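Local coordinates for protein Endonuclease/exonuclease/phosphatase (Beutenbergia cavernae DSM 12333, PDB 4RUW) that belongs to the endonuclease/exonuclease/phosphatase family, pairing a zinc-bearing DNase I-like domain with an immunoglobulin-like beta domain at its C-terminal end, at residues D374-R386 with L413-A426. Residues are numbered along the deposited sequence; the frame is centred on the assembly and turned at random.
Sequences DDGTAVRAVLRNR and LPPGARLEACLVGA
Strands 378-384 and 418-424 are the central antiparallel pair of a four-stranded sheet in the Ig-like domain, flanked by strands 390-396 and 430-437. Eight backbone hydrogen bonds join them in regular register, from Ala-378 with Val-424 to Arg-384 with Arg-418. One face is apolar: Val-379 CG2 lies 4.1 Å from Leu-423 CD1, and Leu-383 crosses Leu-413 at about a right angle. Val-379 and Ala-381 also touch Val-365 of strand 360-367, so this face packs on the domain's other sheet. The opposite face carries a salt bridge, Arg-384 NE to Glu-420 OE1 at 2.7 Å, with the oxygen in the guanidinium plane at its edge, and the carboxylate plane turned 51° from it. Glu-420 reaches it fully extended, CG anti to the backbone N (chi1 180°), while its OE2 is hydrogen-bonded to Ser-433 OG. Val-382 CG1 sits 3.7 Å over the centre of the same guanidinium, whose NH1 is hydrogen-bonded to Gly-388 O. Beyond the Arg-384/Arg-418 end, a water bridges Arg-386 N and Pro-415 O; Arg-418 itself, starting its strand, bends back so that NH2 donates to Gly-416 O (2.6 Å). The chemistry is thus two-sided: aliphatic packing toward the sandwich interior, and across the outer face a charge pair whose carboxylate and guanidinium each have a further partner.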
loop_
_atom_site.group_PDB
_atom_site.type_symbol
_atom_site.label_atom_id
_atom_site.label_comp_id
_atom_site.label_asym_id
_atom_site.label_seq_id
_atom_site.Cartn_x
_atom_site.Cartn_y
_atom_site.Cartn_z
ATOM N N ASP A 374 -9.197 19.978 10.154
ATOM C CA ASP A 374 -8.230 20.702 9.339
ATOM C C ASP A 374 -7.700 21.900 10.124
ATOM O O ASP A 374 -8.469 22.785 10.506
ATOM C CB ASP A 374 -8.942 21.167 8.068
ATOM C CG ASP A 374 -8.022 21.834 7.065
ATOM O OD1 ASP A 374 -6.851 22.139 7.385
ATOM O OD2 ASP A 374 -8.501 22.062 5.932
ATOM N N ASP A 375 -6.392 21.931 10.362
ATOM C CA ASP A 375 -5.779 23.015 11.131
ATOM C C ASP A 375 -5.448 24.243 10.281
ATOM O O ASP A 375 -4.872 25.214 10.770
ATOM C CB ASP A 375 -4.536 22.531 11.895
ATOM C CG ASP A 375 -3.400 22.076 10.978
ATOM O OD1 ASP A 375 -3.505 22.204 9.738
ATOM O OD2 ASP A 375 -2.377 21.598 11.513
ATOM N N GLY A 376 -5.815 24.197 9.009
ATOM C CA GLY A 376 -5.608 25.329 8.130
ATOM C C GLY A 376 -4.249 25.378 7.468
ATOM O O GLY A 376 -4.014 26.221 6.606
ATOM N N THR A 377 -3.341 24.491 7.867
ATOM C CA THR A 377 -2.033 24.446 7.225
ATOM C C THR A 377 -2.143 23.784 5.856
ATOM O O THR A 377 -3.113 23.079 5.560
ATOM C CB THR A 377 -0.969 23.711 8.067
ATOM O OG1 THR A 377 -1.331 22.332 8.214
ATOM C CG2 THR A 377 -0.806 24.363 9.438
ATOM N N ALA A 378 -1.151 24.019 5.011
ATOM C CA ALA A 378 -1.127 23.407 3.691
ATOM C C ALA A 378 0.292 22.983 3.363
ATOM O O ALA A 378 1.253 23.554 3.877
ATOM C CB ALA A 378 -1.635 24.387 2.640
ATOM N N VAL A 379 0.421 21.966 2.518
ATOM C CA VAL A 379 1.722 21.622 1.954
ATOM C C VAL A 379 1.783 22.167 0.533
ATOM O O VAL A 379 0.886 21.923 -0.280
ATOM C CB VAL A 379 2.016 20.101 2.013
ATOM C CG1 VAL A 379 3.268 19.760 1.214
ATOM C CG2 VAL A 379 2.161 19.660 3.470
ATOM N N ARG A 380 2.821 22.944 0.255
ATOM C CA ARG A 380 2.948 23.590 -1.041
ATOM C C ARG A 380 4.246 23.165 -1.703
ATOM O O ARG A 380 5.304 23.147 -1.072
ATOM C CB ARG A 380 2.897 25.108 -0.880
ATOM C CG ARG A 380 3.126 25.890 -2.156
ATOM C CD ARG A 380 2.744 27.343 -1.943
ATOM N NE ARG A 380 1.333 27.443 -1.583
ATOM C CZ ARG A 380 0.818 28.390 -0.803
ATOM N NH1 ARG A 380 1.600 29.335 -0.293
ATOM N NH2 ARG A 380 -0.481 28.387 -0.530
ATOM N N ALA A 381 4.149 22.788 -2.970
ATOM C CA ALA A 381 5.313 22.442 -3.764
ATOM C C ALA A 381 5.510 23.485 -4.844
ATOM O O ALA A 381 4.552 23.900 -5.503
ATOM C CB ALA A 381 5.138 21.084 -4.398
ATOM N N VAL A 382 6.753 23.920 -5.008
ATOM C CA VAL A 382 7.080 24.866 -6.060
ATOM C C VAL A 382 8.252 24.345 -6.882
ATOM O O VAL A 382 9.322 24.042 -6.335
ATOM C CB VAL A 382 7.433 26.262 -5.488
ATOM C CG1 VAL A 382 7.622 27.273 -6.617
ATOM C CG2 VAL A 382 6.354 26.743 -4.524
ATOM N N LEU A 383 8.054 24.201 -8.180
ATOM C CA LEU A 383 9.109 23.943 -9.114
ATOM C C LEU A 383 9.684 25.304 -9.547
ATOM O O LEU A 383 8.955 26.151 -9.979
ATOM C CB LEU A 383 8.580 23.153 -10.304
ATOM C CG LEU A 383 9.544 22.756 -11.391
ATOM C CD1 LEU A 383 10.658 21.864 -10.911
ATOM C CD2 LEU A 383 8.844 22.147 -12.598
ATOM N N ARG A 384 10.976 25.492 -9.312
ATOM C CA ARG A 384 11.638 26.759 -9.588
ATOM C C ARG A 384 12.770 26.573 -10.586
ATOM O O ARG A 384 13.389 25.511 -10.638
ATOM C CB ARG A 384 12.211 27.348 -8.298
ATOM C CG ARG A 384 11.182 27.649 -7.232
ATOM C CD ARG A 384 11.815 28.311 -6.014
ATOM N NE ARG A 384 10.824 28.540 -4.967
ATOM C CZ ARG A 384 9.976 29.565 -4.953
ATOM N NH1 ARG A 384 9.999 30.466 -5.927
ATOM N NH2 ARG A 384 9.105 29.686 -3.966
ATOM N N ASN A 385 13.042 27.605 -11.382
ATOM C CA ASN A 385 14.220 27.584 -12.245
ATOM C C ASN A 385 15.478 27.922 -11.448
ATOM O O ASN A 385 15.405 28.169 -10.246
ATOM C CB ASN A 385 14.055 28.501 -13.470
ATOM C CG ASN A 385 13.892 29.975 -13.105
ATOM O OD1 ASN A 385 14.265 30.416 -12.020
ATOM N ND2 ASN A 385 13.341 30.745 -14.034
ATOM N N ARG A 386 16.625 27.941 -12.115
ATOM C CA ARG A 386 17.884 28.203 -11.424
ATOM C C ARG A 386 17.924 29.601 -10.811
ATOM O O ARG A 386 18.599 29.827 -9.805
ATOM C CB ARG A 386 19.078 27.969 -12.350
ATOM C CG ARG A 386 19.076 28.797 -13.620
ATOM C CD ARG A 386 20.266 28.429 -14.494
ATOM N NE ARG A 386 21.477 28.238 -13.697
ATOM C CZ ARG A 386 22.214 27.131 -13.709
ATOM N NH1 ARG A 386 21.876 26.110 -14.486
ATOM N NH2 ARG A 386 23.299 27.047 -12.948
ATOM N N LEU A 413 12.212 19.940 -17.623
ATOM C CA LEU A 413 12.998 20.503 -16.536
ATOM C C LEU A 413 14.209 21.229 -17.109
ATOM O O LEU A 413 15.045 20.613 -17.770
ATOM C CB LEU A 413 13.456 19.398 -15.582
ATOM C CG LEU A 413 12.345 18.570 -14.930
ATOM C CD1 LEU A 413 12.936 17.403 -14.147
ATOM C CD2 LEU A 413 11.480 19.447 -14.037
ATOM N N PRO A 414 14.304 22.544 -16.864
ATOM C CA PRO A 414 15.467 23.315 -17.314
ATOM C C PRO A 414 16.670 23.027 -16.427
ATOM O O PRO A 414 16.494 22.614 -15.281
ATOM C CB PRO A 414 15.015 24.762 -17.120
ATOM C CG PRO A 414 14.055 24.698 -15.984
ATOM C CD PRO A 414 13.333 23.383 -16.139
ATOM N N PRO A 415 17.886 23.232 -16.952
ATOM C CA PRO A 415 19.094 23.035 -16.143
ATOM C C PRO A 415 19.089 23.944 -14.918
ATOM O O PRO A 415 18.757 25.123 -15.029
ATOM C CB PRO A 415 20.221 23.438 -17.099
ATOM C CG PRO A 415 19.659 23.202 -18.458
ATOM C CD PRO A 415 18.207 23.560 -18.353
ATOM N N GLY A 416 19.434 23.392 -13.761
ATOM C CA GLY A 416 19.484 24.169 -12.536
ATOM C C GLY A 416 18.151 24.277 -11.816
ATOM O O GLY A 416 18.031 25.003 -10.831
ATOM N N ALA A 417 17.145 23.557 -12.310
ATOM C CA ALA A 417 15.834 23.556 -11.669
ATOM C C ALA A 417 15.896 22.967 -10.262
ATOM O O ALA A 417 16.783 22.174 -9.939
ATOM C CB ALA A 417 14.825 22.795 -12.518
ATOM N N ARG A 418 14.954 23.364 -9.418
ATOM C CA ARG A 418 14.878 22.810 -8.078
ATOM C C ARG A 418 13.427 22.660 -7.651
ATOM O O ARG A 418 12.536 23.334 -8.177
ATOM C CB ARG A 418 15.646 23.681 -7.085
ATOM C CG ARG A 418 15.151 25.107 -7.029
ATOM C CD ARG A 418 16.305 26.068 -6.859
ATOM N NE ARG A 418 17.268 25.963 -7.951
ATOM C CZ ARG A 418 18.576 26.140 -7.800
ATOM N NH1 ARG A 418 19.075 26.418 -6.603
ATOM N NH2 ARG A 418 19.388 26.033 -8.842
ATOM N N LEU A 419 13.202 21.764 -6.699
ATOM C CA LEU A 419 11.876 21.519 -6.168
ATOM C C LEU A 419 11.872 21.901 -4.697
ATOM O O LEU A 419 12.749 21.477 -3.938
ATOM C CB LEU A 419 11.507 20.044 -6.329
ATOM C CG LEU A 419 10.149 19.619 -5.768
ATOM C CD1 LEU A 419 9.032 20.373 -6.468
ATOM C CD2 LEU A 419 9.935 18.115 -5.896
ATOM N N GLU A 420 10.899 22.722 -4.316
ATOM C CA GLU A 420 10.715 23.162 -2.943
ATOM C C GLU A 420 9.420 22.569 -2.399
ATOM O O GLU A 420 8.415 22.515 -3.104
ATOM C CB GLU A 420 10.665 24.699 -2.880
ATOM C CG GLU A 420 10.471 25.271 -1.475
ATOM C CD GLU A 420 10.555 26.791 -1.428
ATOM O OE1 GLU A 420 10.582 27.432 -2.499
ATOM O OE2 GLU A 420 10.596 27.346 -0.312
ATOM N N ALA A 421 9.452 22.104 -1.153
ATOM C CA ALA A 421 8.236 21.699 -0.461
ATOM C C ALA A 421 8.175 22.449 0.858
ATOM O O ALA A 421 9.137 22.449 1.630
ATOM C CB ALA A 421 8.221 20.200 -0.215
ATOM N N CYS A 422 7.032 23.078 1.115
ATOM C CA CYS A 422 6.841 23.884 2.311
ATOM C C CYS A 422 5.624 23.451 3.108
ATOM O O CYS A 422 4.661 22.914 2.560
ATOM C CB CYS A 422 6.644 25.351 1.941
ATOM S SG CYS A 422 8.041 26.128 1.153
ATOM N N LEU A 423 5.672 23.706 4.409
ATOM C CA LEU A 423 4.482 23.670 5.229
ATOM C C LEU A 423 4.096 25.129 5.444
ATOM O O LEU A 423 4.903 25.927 5.929
ATOM C CB LEU A 423 4.756 22.988 6.565
ATOM C CG LEU A 423 3.523 22.864 7.465
ATOM C CD1 LEU A 423 2.456 21.968 6.835
ATOM C CD2 LEU A 423 3.913 22.355 8.846
ATOM N N VAL A 424 2.879 25.475 5.041
ATOM C CA VAL A 424 2.401 26.844 5.103
ATOM C C VAL A 424 1.350 26.943 6.190
ATOM O O VAL A 424 0.436 26.121 6.256
ATOM C CB VAL A 424 1.789 27.281 3.759
ATOM C CG1 VAL A 424 1.444 28.762 3.796
ATOM C CG2 VAL A 424 2.752 26.990 2.622
ATOM N N GLY A 425 1.493 27.936 7.058
ATOM C CA GLY A 425 0.547 28.127 8.142
ATOM C C GLY A 425 -0.770 28.672 7.634
ATOM O O GLY A 425 -0.870 29.112 6.487
ATOM N N ALA A 426 -1.786 28.643 8.491
ATOM C CA ALA A 426 -3.112 29.118 8.113
ATOM C C ALA A 426 -3.084 30.597 7.730
ATOM O O ALA A 426 -3.857 31.039 6.881
ATOM C CB ALA A 426 -4.109 28.872 9.242
HETATM O O HOH W 1 16.584 26.821 -14.573
#